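Local coordinates for PhnB protein (Bacillus cereus, PDB 3OMS), which is of unknown function but has a glyoxalase fold and is probably related to 3-demethylubiquinone-9 3-methyltransferases, at residues 12-21 against 66-77. Numbering follows the deposited sequence.
Sequences TTFLMFEGKA and FMCIDSYVNHNF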
ATOM      1  N   THR A  12       8.086   2.588  -2.134  1.00 26.17           N
ATOM      2  CA  THR A  12       8.028   1.817  -0.924  1.00 25.33           C
ATOM      3  C   THR A  12       6.681   1.996  -0.247  1.00 24.20           C
ATOM      4  O   THR A  12       6.257   3.128   0.040  1.00 24.82           O
ATOM      5  CB  THR A  12       9.120   2.209   0.055  1.00 25.68           C
ATOM      6  OG1 THR A  12      10.366   2.015  -0.579  1.00 28.30           O
ATOM      7  CG2 THR A  12       9.096   1.352   1.263  1.00 24.92           C
ATOM      8  N   THR A  13       6.010   0.897  -0.000  1.00 22.97           N
ATOM      9  CA  THR A  13       4.741   0.954   0.717  1.00 22.95           C
ATOM     10  C   THR A  13       4.985   1.281   2.209  1.00 22.87           C
ATOM     11  O   THR A  13       5.878   0.705   2.834  1.00 22.91           O
ATOM     12  CB  THR A  13       3.939  -0.382   0.449  1.00 23.00           C
ATOM     13  OG1 THR A  13       3.709  -0.436  -0.966  1.00 25.17           O
ATOM     14  CG2 THR A  13       2.619  -0.356   1.232  1.00 23.24           C
ATOM     15  N   PHE A  14       4.208   2.242   2.752  1.00 22.12           N
ATOM     16  CA  PHE A  14       4.513   2.980   3.972  1.00 21.31           C
ATOM     17  C   PHE A  14       3.250   2.930   4.850  1.00 24.19           C
ATOM     18  O   PHE A  14       2.141   3.391   4.451  1.00 23.80           O
ATOM     19  CB  PHE A  14       4.845   4.417   3.629  1.00 22.78           C
ATOM     20  CG  PHE A  14       5.349   5.283   4.774  1.00 21.87           C
ATOM     21  CD1 PHE A  14       6.655   5.776   4.756  1.00 25.92           C
ATOM     22  CD2 PHE A  14       4.487   5.722   5.792  1.00 24.94           C
ATOM     23  CE1 PHE A  14       7.119   6.609   5.746  1.00 25.23           C
ATOM     24  CE2 PHE A  14       4.953   6.569   6.777  1.00 26.31           C
ATOM     25  CZ  PHE A  14       6.297   7.017   6.724  1.00 26.12           C
ATOM     26  N   LEU A  15       3.406   2.335   6.032  1.00 23.53           N
ATOM     27  CA  LEU A  15       2.297   2.134   6.942  0.60 24.43           C
ATOM     28  C   LEU A  15       2.399   3.066   8.161  1.00 25.16           C
ATOM     29  O   LEU A  15       3.420   3.106   8.858  1.00 25.74           O
ATOM     30  CB  LEU A  15       2.236   0.653   7.359  0.60 23.87           C
ATOM     31  CG  LEU A  15       1.766  -0.403   6.344  0.60 24.31           C
ATOM     32  CD1 LEU A  15       2.686  -0.604   5.111  0.60 24.15           C
ATOM     33  CD2 LEU A  15       1.583  -1.746   7.086  0.60 23.11           C
HETATM   34  N   MSE A  16       1.316   3.824   8.419  1.00 25.34           N
HETATM   35  CA  MSE A  16       1.249   4.689   9.540  1.00 26.81           C
HETATM   36  C   MSE A  16       0.287   4.140  10.608  1.00 27.75           C
HETATM   37  O   MSE A  16      -0.942   4.096  10.396  1.00 26.13           O
HETATM   38  CB  MSE A  16       0.802   6.078   9.082  1.00 28.92           C
HETATM   39  CG  MSE A  16       0.749   7.109  10.192  1.00 31.54           C
HETATM   40 SE   MSE A  16       0.480   8.919   9.503  0.65 35.58          SE
HETATM   41  CE  MSE A  16      -1.262   8.618   8.795  1.00 34.20           C
ATOM     42  N   PHE A  17       0.892   3.769  11.738  1.00 28.87           N
ATOM     43  CA  PHE A  17       0.243   3.246  12.923  1.00 29.95           C
ATOM     44  C   PHE A  17       0.117   4.363  13.951  1.00 31.90           C
ATOM     45  O   PHE A  17       0.630   5.480  13.744  1.00 32.02           O
ATOM     46  CB  PHE A  17       1.066   2.050  13.497  1.00 29.79           C
ATOM     47  CG  PHE A  17       1.138   0.868  12.607  1.00 27.98           C
ATOM     48  CD1 PHE A  17       0.182  -0.123  12.669  1.00 30.09           C
ATOM     49  CD2 PHE A  17       2.207   0.693  11.722  1.00 25.28           C
ATOM     50  CE1 PHE A  17       0.273  -1.263  11.829  1.00 28.95           C
ATOM     51  CE2 PHE A  17       2.295  -0.390  10.895  1.00 25.09           C
ATOM     52  CZ  PHE A  17       1.305  -1.403  10.948  1.00 28.49           C
ATOM     53  N   GLU A  18      -0.608   4.107  15.054  1.00 34.61           N
ATOM     54  CA  GLU A  18      -0.666   5.059  16.178  1.00 36.92           C
ATOM     55  C   GLU A  18      -0.232   4.416  17.508  1.00 38.29           C
ATOM     56  O   GLU A  18      -0.896   4.580  18.542  1.00 40.09           O
ATOM     57  CB  GLU A  18      -2.079   5.701  16.302  1.00 38.92           C
ATOM     58  CG  GLU A  18      -2.414   6.560  15.065  1.00 40.63           C
ATOM     59  CD  GLU A  18      -3.751   7.265  15.111  1.00 44.80           C
ATOM     60  OE1 GLU A  18      -4.534   7.069  16.076  1.00 43.62           O
ATOM     61  OE2 GLU A  18      -3.978   8.052  14.163  1.00 45.19           O
ATOM     62  N   GLY A  19       0.889   3.705  17.485  1.00 37.51           N
ATOM     63  CA  GLY A  19       1.420   3.089  18.704  1.00 38.60           C
ATOM     64  C   GLY A  19       1.777   1.633  18.561  1.00 36.48           C
ATOM     65  O   GLY A  19       2.444   1.103  19.418  1.00 38.59           O
ATOM     66  N   LYS A  20       1.354   0.991  17.491  1.00 33.82           N
ATOM     67  CA  LYS A  20       1.576  -0.440  17.303  1.00 33.15           C
ATOM     68  C   LYS A  20       2.616  -0.813  16.212  1.00 31.21           C
ATOM     69  O   LYS A  20       2.720  -1.996  15.864  1.00 30.09           O
ATOM     70  CB  LYS A  20       0.237  -1.115  16.984  1.00 33.44           C
ATOM     71  CG  LYS A  20      -0.875  -0.850  18.052  1.00 38.79           C
ATOM     72  CD  LYS A  20      -0.950  -1.953  19.012  1.00 44.13           C
ATOM     73  CE  LYS A  20      -2.075  -1.700  20.086  1.00 48.38           C
ATOM     74  NZ  LYS A  20      -1.585  -2.142  21.402  1.00 51.62           N
ATOM     75  N   ALA A  21       3.368   0.163  15.691  1.00 29.47           N
ATOM     76  CA  ALA A  21       4.255  -0.090  14.541  1.00 29.32           C
ATOM     77  C   ALA A  21       5.226  -1.235  14.857  1.00 28.89           C
ATOM     78  O   ALA A  21       5.424  -2.153  14.062  1.00 28.42           O
ATOM     79  CB  ALA A  21       5.043   1.172  14.135  1.00 27.08           C
ATOM     80  N   PHE A  66       9.581  -2.325   3.204  1.00 24.01           N
ATOM     81  CA  PHE A  66       8.413  -1.592   3.688  1.00 23.13           C
ATOM     82  C   PHE A  66       8.888  -0.592   4.734  1.00 24.76           C
ATOM     83  O   PHE A  66       9.945  -0.773   5.338  1.00 25.19           O
ATOM     84  CB  PHE A  66       7.385  -2.551   4.256  1.00 24.04           C
ATOM     85  CG  PHE A  66       6.756  -3.406   3.197  1.00 25.86           C
ATOM     86  CD1 PHE A  66       5.522  -3.025   2.614  1.00 26.47           C
ATOM     87  CD2 PHE A  66       7.417  -4.506   2.696  1.00 25.36           C
ATOM     88  CE1 PHE A  66       4.982  -3.755   1.609  1.00 27.39           C
ATOM     89  CE2 PHE A  66       6.865  -5.263   1.668  1.00 25.75           C
ATOM     90  CZ  PHE A  66       5.652  -4.889   1.112  1.00 28.72           C
HETATM   91  N   MSE A  67       8.143   0.501   4.900  1.00 24.61           N
HETATM   92  CA  MSE A  67       8.398   1.450   5.941  1.00 25.82           C
HETATM   93  C   MSE A  67       7.188   1.578   6.850  1.00 26.12           C
HETATM   94  O   MSE A  67       6.010   1.406   6.428  1.00 25.34           O
HETATM   95  CB  MSE A  67       8.759   2.787   5.323  1.00 27.14           C
HETATM   96  CG  MSE A  67      10.073   2.789   4.608  1.00 28.37           C
HETATM   97 SE   MSE A  67      10.216   4.343   3.460  0.65 33.13          SE
HETATM   98  CE  MSE A  67      10.565   5.653   4.792  1.00 38.84           C
ATOM     99  N   CYS A  68       7.447   1.911   8.118  1.00 26.66           N
ATOM    100  CA  CYS A  68       6.342   2.283   9.019  1.00 26.45           C
ATOM    101  C   CYS A  68       6.772   3.318  10.004  1.00 27.30           C
ATOM    102  O   CYS A  68       7.962   3.564  10.207  1.00 28.00           O
ATOM    103  CB  CYS A  68       5.749   1.039   9.726  1.00 25.70           C
ATOM    104  SG  CYS A  68       6.908   0.217  10.858  1.00 27.74           S
ATOM    105  N   ILE A  69       5.767   4.002  10.568  1.00 28.70           N
ATOM    106  CA  ILE A  69       5.942   4.909  11.665  1.00 28.39           C
ATOM    107  C   ILE A  69       4.797   4.740  12.665  1.00 29.29           C
ATOM    108  O   ILE A  69       3.755   4.196  12.305  1.00 29.27           O
ATOM    109  CB  ILE A  69       5.932   6.398  11.223  1.00 29.10           C
ATOM    110  CG1 ILE A  69       4.517   6.828  10.763  1.00 29.21           C
ATOM    111  CG2 ILE A  69       6.993   6.702  10.148  1.00 30.24           C
ATOM    112  CD1 ILE A  69       4.394   8.279  10.343  1.00 30.38           C
ATOM    113  N   ASP A  70       4.991   5.272  13.889  1.00 30.22           N
ATOM    114  CA  ASP A  70       3.902   5.573  14.822  1.00 30.92           C
ATOM    115  C   ASP A  70       3.679   7.060  14.746  1.00 31.83           C
ATOM    116  O   ASP A  70       4.552   7.885  15.144  1.00 34.53           O
ATOM    117  CB  ASP A  70       4.248   5.171  16.259  1.00 31.82           C
ATOM    118  CG  ASP A  70       4.162   3.696  16.491  1.00 30.44           C
ATOM    119  OD1 ASP A  70       3.189   3.073  16.046  1.00 30.14           O
ATOM    120  OD2 ASP A  70       5.049   3.138  17.189  1.00 34.31           O
ATOM    121  N   SER A  71       2.533   7.435  14.187  1.00 32.89           N
ATOM    122  CA  SER A  71       2.170   8.838  14.091  1.00 35.34           C
ATOM    123  C   SER A  71       2.152   9.581  15.457  1.00 38.42           C
ATOM    124  O   SER A  71       1.535   9.122  16.409  1.00 37.15           O
ATOM    125  CB  SER A  71       0.797   8.990  13.451  1.00 35.20           C
ATOM    126  OG  SER A  71       0.513  10.371  13.383  1.00 38.38           O
ATOM    127  N   TYR A  72       2.804  10.734  15.542  1.00 41.80           N
ATOM    128  CA  TYR A  72       2.692  11.549  16.786  1.00 47.16           C
ATOM    129  C   TYR A  72       1.386  12.358  16.883  1.00 49.57           C
ATOM    130  O   TYR A  72       1.166  13.067  17.861  1.00 52.53           O
ATOM    131  CB  TYR A  72       3.923  12.441  17.001  1.00 48.35           C
ATOM    132  CG  TYR A  72       4.096  13.548  16.003  1.00 53.21           C
ATOM    133  CD1 TYR A  72       3.542  14.802  16.228  1.00 58.69           C
ATOM    134  CD2 TYR A  72       4.824  13.349  14.838  1.00 57.01           C
ATOM    135  CE1 TYR A  72       3.714  15.830  15.330  1.00 63.73           C
ATOM    136  CE2 TYR A  72       5.008  14.369  13.920  1.00 59.91           C
ATOM    137  CZ  TYR A  72       4.442  15.611  14.169  1.00 63.39           C
ATOM    138  OH  TYR A  72       4.606  16.645  13.276  1.00 64.62           O
ATOM    139  N   VAL A  73       0.532  12.249  15.873  1.00 49.36           N
ATOM    140  CA  VAL A  73      -0.766  12.921  15.844  1.00 51.45           C
ATOM    141  C   VAL A  73      -1.827  11.850  15.727  1.00 50.30           C
ATOM    142  O   VAL A  73      -1.663  10.922  14.938  1.00 47.90           O
ATOM    143  CB  VAL A  73      -0.875  13.795  14.576  1.00 51.73           C
ATOM    144  CG1 VAL A  73      -2.328  14.294  14.363  1.00 55.67           C
ATOM    145  CG2 VAL A  73       0.130  14.940  14.627  1.00 53.77           C
ATOM    146  N   ASN A  74      -2.922  11.982  16.466  1.00 52.01           N
ATOM    147  CA  ASN A  74      -4.060  11.082  16.286  1.00 51.29           C
ATOM    148  C   ASN A  74      -4.862  11.544  15.085  1.00 50.21           C
ATOM    149  O   ASN A  74      -5.250  12.705  15.016  1.00 52.10           O
ATOM    150  CB  ASN A  74      -4.980  11.096  17.505  1.00 54.21           C
ATOM    151  CG  ASN A  74      -4.338  10.472  18.735  1.00 57.07           C
ATOM    152  OD1 ASN A  74      -4.240  11.138  19.764  1.00 64.39           O
ATOM    153  ND2 ASN A  74      -3.881   9.202  18.630  1.00 56.67           N
ATOM    154  N   HIS A  75      -5.127  10.636  14.151  1.00 46.47           N
ATOM    155  CA  HIS A  75      -5.883  10.984  12.941  1.00 45.16           C
ATOM    156  C   HIS A  75      -7.304  10.457  13.000  1.00 45.38           C
ATOM    157  O   HIS A  75      -7.604   9.546  13.791  1.00 45.25           O
ATOM    158  CB  HIS A  75      -5.115  10.442  11.718  1.00 43.00           C
ATOM    159  CG  HIS A  75      -3.849  11.182  11.458  1.00 39.90           C
ATOM    160  ND1 HIS A  75      -2.602  10.646  11.693  1.00 39.20           N
ATOM    161  CD2 HIS A  75      -3.637  12.443  11.021  1.00 43.30           C
ATOM    162  CE1 HIS A  75      -1.677  11.536  11.385  1.00 37.65           C
ATOM    163  NE2 HIS A  75      -2.277  12.636  10.981  1.00 40.88           N
ATOM    164  N   ASN A  76      -8.198  11.033  12.198  1.00 45.81           N
ATOM    165  CA  ASN A  76      -9.574  10.545  12.150  1.00 46.89           C
ATOM    166  C   ASN A  76      -9.782   9.385  11.149  1.00 44.51           C
ATOM    167  O   ASN A  76     -10.898   8.934  10.924  1.00 45.77           O
ATOM    168  CB  ASN A  76     -10.582  11.719  11.946  1.00 50.45           C
ATOM    169  CG  ASN A  76     -10.574  12.296  10.510  1.00 52.92           C
ATOM    170  OD1 ASN A  76      -9.948  11.740   9.567  1.00 56.37           O
ATOM    171  ND2 ASN A  76     -11.326  13.377  10.329  1.00 57.62           N
ATOM    172  N   PHE A  77      -8.690   8.841  10.614  1.00 41.20           N
ATOM    173  CA  PHE A  77      -8.750   7.705   9.682  1.00 37.24           C
ATOM    174  C   PHE A  77      -7.789   6.639  10.130  1.00 35.66           C
ATOM    175  O   PHE A  77      -6.884   6.885  10.964  1.00 35.15           O
ATOM    176  CB  PHE A  77      -8.353   8.184   8.265  1.00 36.26           C
ATOM    177  CG  PHE A  77      -7.001   8.851   8.214  1.00 34.06           C
ATOM    178  CD1 PHE A  77      -5.840   8.106   8.167  1.00 30.81           C
ATOM    179  CD2 PHE A  77      -6.900  10.226   8.204  1.00 37.32           C
ATOM    180  CE1 PHE A  77      -4.605   8.741   8.147  1.00 31.79           C
ATOM    181  CE2 PHE A  77      -5.661  10.861   8.160  1.00 34.95           C
ATOM    182  CZ  PHE A  77      -4.529  10.128   8.137  1.00 31.97           C
TER
HETATM  183  O   HOH W   1      -6.583   8.506  16.224  1.00 30.70           O
HETATM  184  O   HOH W   2      -2.374   8.187  12.337  1.00 31.29           O
HETATM  185  O   HOH W   3      -4.271   6.428  11.314  1.00 43.91           O
HETATM  186  O   HOH W   4       5.434   0.656  18.112  1.00 20.22           O
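D70 OD1 takes two backbone N-H groups from the turn after strand 12-17. Strands 12-17 and 66-70, the first and last of a βαβββ unit of the glyoxalase fold, run parallel, 18° apart. A21 N meets D70 OD1 on the syn side at 2.9 Å and G19 N meets it from above the carboxylate plane at 2.8 Å. Holding both nitrogens ties the start of helix 21-29 to the end of strand 66-70; V54 N binds the other oxygen, OD2. Five backbone hydrogen bonds join the segments, from M67 N to T13 O through to F17 O, the last from S71 N just past the strand. On one face, F14 (chi1 -173°, CG anti to N) reaches obliquely between M67 and I69, CD1 near M67 CB and F14 CZ 3.5 Å from I69 CG2; M67 SE stands at the edge of this ring, a Met-aromatic contact. The opposite face carries F17, whose ring edge meets C68 CB and whose ring packs edge-to-face with F79. Beyond the strands, E18 OE2 accepts H75 N at 2.8 Å, and N74 ND2 bonds weakly to E18 OE1. T12 to L15 pair antiparallel with a strand of the second subunit, continuing the sheet across the interface. The selenomethionine M16 bends at chi3 (65°), bringing CE to the edge of the F77 ring, 3.4 Å from CE1.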